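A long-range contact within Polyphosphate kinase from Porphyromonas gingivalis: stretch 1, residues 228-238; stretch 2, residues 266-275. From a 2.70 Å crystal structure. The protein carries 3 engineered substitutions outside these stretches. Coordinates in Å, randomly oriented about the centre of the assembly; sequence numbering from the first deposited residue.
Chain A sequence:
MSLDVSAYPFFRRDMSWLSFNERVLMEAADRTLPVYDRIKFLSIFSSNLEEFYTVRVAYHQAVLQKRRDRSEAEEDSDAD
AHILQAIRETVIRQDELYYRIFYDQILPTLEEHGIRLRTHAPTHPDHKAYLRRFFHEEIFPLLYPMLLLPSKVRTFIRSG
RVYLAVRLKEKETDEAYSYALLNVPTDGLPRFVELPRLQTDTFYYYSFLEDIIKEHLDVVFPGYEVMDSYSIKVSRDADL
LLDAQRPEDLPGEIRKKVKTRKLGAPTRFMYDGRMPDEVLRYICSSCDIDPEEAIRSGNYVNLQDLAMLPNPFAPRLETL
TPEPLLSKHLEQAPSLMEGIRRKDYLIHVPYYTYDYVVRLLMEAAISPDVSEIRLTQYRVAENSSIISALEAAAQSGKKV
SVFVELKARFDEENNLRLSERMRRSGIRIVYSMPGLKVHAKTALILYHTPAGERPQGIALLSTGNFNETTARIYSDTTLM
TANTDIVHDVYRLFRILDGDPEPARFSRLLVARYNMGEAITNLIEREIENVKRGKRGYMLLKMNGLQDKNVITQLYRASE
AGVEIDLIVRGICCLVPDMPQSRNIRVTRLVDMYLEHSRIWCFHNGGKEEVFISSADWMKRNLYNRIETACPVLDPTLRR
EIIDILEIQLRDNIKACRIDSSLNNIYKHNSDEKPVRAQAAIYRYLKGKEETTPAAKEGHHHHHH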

# COMPACT_ATOMS: atom_id res chain seq x y z
N ASP A 228 -27.56 -23.35 -13.07
CA ASP A 228 -27.69 -21.97 -12.72
C ASP A 228 -26.52 -21.63 -11.81
O ASP A 228 -25.89 -22.53 -11.25
CB ASP A 228 -29.02 -21.74 -11.98
CG ASP A 228 -29.61 -20.36 -12.23
OD1 ASP A 228 -28.86 -19.38 -12.46
OD2 ASP A 228 -30.86 -20.25 -12.20
N SER A 229 -26.21 -20.35 -11.72
CA SER A 229 -25.32 -19.86 -10.69
C SER A 229 -25.93 -18.62 -10.08
O SER A 229 -26.77 -17.96 -10.70
CB SER A 229 -23.91 -19.60 -11.23
OG SER A 229 -23.90 -18.52 -12.14
N TYR A 230 -25.54 -18.33 -8.84
CA TYR A 230 -26.07 -17.20 -8.09
C TYR A 230 -24.95 -16.57 -7.28
O TYR A 230 -24.13 -17.27 -6.67
CB TYR A 230 -27.17 -17.65 -7.15
CG TYR A 230 -28.05 -18.77 -7.68
CD1 TYR A 230 -29.27 -18.49 -8.29
CD2 TYR A 230 -27.67 -20.11 -7.55
CE1 TYR A 230 -30.08 -19.51 -8.76
CE2 TYR A 230 -28.47 -21.13 -8.03
CZ TYR A 230 -29.68 -20.83 -8.63
OH TYR A 230 -30.48 -21.84 -9.10
N SER A 231 -24.90 -15.24 -7.29
CA SER A 231 -23.88 -14.50 -6.56
C SER A 231 -24.27 -14.48 -5.11
O SER A 231 -25.44 -14.24 -4.77
CB SER A 231 -23.75 -13.06 -7.07
OG SER A 231 -23.45 -13.03 -8.45
N ILE A 232 -23.30 -14.74 -4.25
CA ILE A 232 -23.50 -14.64 -2.82
C ILE A 232 -22.42 -13.77 -2.18
O ILE A 232 -21.36 -13.54 -2.78
CB ILE A 232 -23.53 -16.02 -2.14
CG1 ILE A 232 -22.27 -16.82 -2.50
CG2 ILE A 232 -24.81 -16.76 -2.50
CD1 ILE A 232 -22.06 -18.05 -1.65
N LYS A 233 -22.70 -13.31 -0.97
CA LYS A 233 -21.81 -12.47 -0.19
C LYS A 233 -22.16 -12.67 1.28
O LYS A 233 -23.34 -12.72 1.64
CB LYS A 233 -22.02 -11.01 -0.59
CG LYS A 233 -21.40 -9.96 0.33
CD LYS A 233 -21.80 -8.56 -0.14
CE LYS A 233 -21.61 -7.52 0.94
NZ LYS A 233 -20.18 -7.22 1.18
N VAL A 234 -21.15 -12.79 2.13
CA VAL A 234 -21.39 -12.85 3.56
C VAL A 234 -20.62 -11.73 4.23
O VAL A 234 -19.47 -11.50 3.88
CB VAL A 234 -21.03 -14.25 4.15
CG1 VAL A 234 -19.68 -14.72 3.67
CG2 VAL A 234 -21.09 -14.26 5.66
N SER A 235 -21.26 -11.00 5.13
CA SER A 235 -20.53 -10.12 6.05
C SER A 235 -20.42 -10.85 7.36
O SER A 235 -21.40 -11.47 7.80
CB SER A 235 -21.26 -8.80 6.27
OG SER A 235 -21.73 -8.22 5.07
N ARG A 236 -19.26 -10.81 8.00
CA ARG A 236 -19.12 -11.35 9.35
C ARG A 236 -18.32 -10.45 10.29
O ARG A 236 -17.65 -9.52 9.82
CB ARG A 236 -18.57 -12.78 9.34
CG ARG A 236 -17.33 -13.00 8.51
CD ARG A 236 -16.92 -14.46 8.57
NE ARG A 236 -18.03 -15.33 8.21
CZ ARG A 236 -17.97 -16.25 7.26
NH1 ARG A 236 -16.85 -16.43 6.59
NH2 ARG A 236 -19.02 -17.00 6.98
N ASP A 237 -18.42 -10.71 11.60
CA ASP A 237 -17.74 -9.92 12.64
C ASP A 237 -16.20 -9.94 12.52
O ASP A 237 -15.54 -8.94 12.80
CB ASP A 237 -18.17 -10.37 14.05
CG ASP A 237 -17.69 -11.78 14.40
OD1 ASP A 237 -17.69 -12.67 13.52
OD2 ASP A 237 -17.30 -12.01 15.57
N ALA A 238 -15.66 -11.09 12.10
CA ALA A 238 -14.27 -11.25 11.68
C ALA A 238 -14.13 -12.55 10.87
O ALA A 238 -14.94 -13.45 11.00
CB ALA A 238 -13.33 -11.27 12.88
N PRO A 266 -21.48 -14.51 11.23
CA PRO A 266 -22.09 -14.03 10.00
C PRO A 266 -23.24 -13.07 10.28
O PRO A 266 -24.36 -13.53 10.53
CB PRO A 266 -22.64 -15.31 9.35
CG PRO A 266 -21.81 -16.40 9.91
CD PRO A 266 -21.44 -15.98 11.30
N THR A 267 -22.97 -11.76 10.26
CA THR A 267 -24.01 -10.75 10.50
C THR A 267 -25.00 -10.66 9.34
O THR A 267 -26.18 -10.33 9.52
CB THR A 267 -23.43 -9.32 10.66
OG1 THR A 267 -23.22 -8.75 9.37
CG2 THR A 267 -22.13 -9.34 11.45
N ARG A 268 -24.50 -10.96 8.15
CA ARG A 268 -25.28 -10.87 6.93
C ARG A 268 -24.92 -12.05 6.03
O ARG A 268 -23.76 -12.47 5.98
CB ARG A 268 -24.97 -9.54 6.24
CG ARG A 268 -25.89 -9.17 5.10
CD ARG A 268 -25.87 -7.67 4.84
NE ARG A 268 -24.62 -7.20 4.26
CZ ARG A 268 -24.40 -5.94 3.89
NH1 ARG A 268 -25.35 -5.03 4.04
NH2 ARG A 268 -23.24 -5.58 3.36
N PHE A 269 -25.92 -12.60 5.35
CA PHE A 269 -25.68 -13.47 4.20
C PHE A 269 -26.61 -13.06 3.07
O PHE A 269 -27.81 -13.30 3.11
CB PHE A 269 -25.85 -14.95 4.55
CG PHE A 269 -25.51 -15.87 3.41
CD1 PHE A 269 -24.22 -16.34 3.24
CD2 PHE A 269 -26.49 -16.26 2.49
CE1 PHE A 269 -23.90 -17.18 2.18
CE2 PHE A 269 -26.18 -17.10 1.43
CZ PHE A 269 -24.88 -17.56 1.28
N MSE A 270 -26.03 -12.44 2.05
CA MSE A 270 -26.80 -11.79 1.01
C MSE A 270 -26.66 -12.56 -0.29
O MSE A 270 -25.57 -13.04 -0.61
CB MSE A 270 -26.27 -10.37 0.86
CG MSE A 270 -26.96 -9.47 -0.14
SE MSE A 270 -25.81 -7.91 -0.29
CE MSE A 270 -26.61 -6.99 -1.81
N TYR A 271 -27.75 -12.71 -1.03
CA TYR A 271 -27.73 -13.51 -2.24
C TYR A 271 -28.74 -13.04 -3.26
O TYR A 271 -29.74 -12.42 -2.91
CB TYR A 271 -27.97 -14.99 -1.93
CG TYR A 271 -29.31 -15.26 -1.27
CD1 TYR A 271 -30.42 -15.61 -2.02
CD2 TYR A 271 -29.45 -15.17 0.12
CE1 TYR A 271 -31.64 -15.86 -1.43
CE2 TYR A 271 -30.67 -15.41 0.72
CZ TYR A 271 -31.76 -15.75 -0.05
OH TYR A 271 -32.98 -16.00 0.54
N ASP A 272 -28.45 -13.34 -4.53
CA ASP A 272 -29.31 -13.02 -5.65
C ASP A 272 -30.65 -13.73 -5.49
O ASP A 272 -30.72 -14.96 -5.48
CB ASP A 272 -28.59 -13.39 -6.95
CG ASP A 272 -29.53 -13.78 -8.08
OD1 ASP A 272 -30.53 -13.06 -8.33
OD2 ASP A 272 -29.24 -14.80 -8.73
N GLY A 273 -31.71 -12.94 -5.38
CA GLY A 273 -33.06 -13.41 -5.03
C GLY A 273 -33.69 -14.51 -5.87
O GLY A 273 -34.64 -15.15 -5.43
N ARG A 274 -33.17 -14.73 -7.08
CA ARG A 274 -33.62 -15.83 -7.93
C ARG A 274 -33.24 -17.18 -7.33
O ARG A 274 -33.66 -18.22 -7.85
CB ARG A 274 -33.01 -15.72 -9.33
CG ARG A 274 -33.44 -14.51 -10.14
CD ARG A 274 -32.50 -14.25 -11.32
NE ARG A 274 -32.97 -14.87 -12.57
CZ ARG A 274 -33.68 -14.23 -13.51
NH1 ARG A 274 -34.01 -12.95 -13.35
NH2 ARG A 274 -34.05 -14.88 -14.61
N MSE A 275 -32.44 -17.18 -6.26
CA MSE A 275 -31.91 -18.40 -5.68
C MSE A 275 -32.97 -19.14 -4.91
O MSE A 275 -33.60 -18.57 -4.02
CB MSE A 275 -30.75 -18.08 -4.74
CG MSE A 275 -29.67 -19.13 -4.72
SE MSE A 275 -28.43 -18.91 -3.25
CE MSE A 275 -26.83 -19.68 -4.00

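Strands 228-235 and 268-272 pair antiparallel, their axes 167° apart, and the two stretches together bury 847 Å², both sides summed. Backbone hydrogen bonds set the register. Lys233 and Met270, a selenomethionine, form a reciprocal pair, with Lys233 N to Met270 O at 2.9 Å and Met270 N to Lys233 O at 2.7 Å. Ser235 and Arg268 repeat the pattern (Ser235 N to Arg268 O, 3.0 Å; Arg268 N to Ser235 O, 3.2 Å), and Asp272 N extends the ladder to Ser231 O at 3.2 Å. At the intervening non-hydrogen-bonded pairs, CA-H groups approach the same carbonyls, as where Ile232 CA lies 3.4 Å from Met270 O.

Apolar packing occupies the face bearing Ile232, Val234, Phe269 and Tyr271. Ile232 CG2 lies 3.7 Å from Tyr271 CB and 3.9 Å from Phe269 CZ, while Val234 CB is 3.9 Å from Phe269 CD1. A type I turn runs from Asp272, the last strand residue, to Met275, also a selenomethionine, which lies over one face of the Tyr230 ring, its CG 3.6 Å from the ring centroid in a CH-pi contact.

The face bearing Lys233, Ser235, Arg268 and Met270 is mixed: Lys233 CD lies 4.1 Å from Met270 SE, and Arg268 NE donates to Ser235 OG at 3.2 Å. Lys233 NZ sits 4.1 Å from Arg268 NH2 despite their like charge; both nitrogens have hydrogen-bond partners elsewhere in the structure.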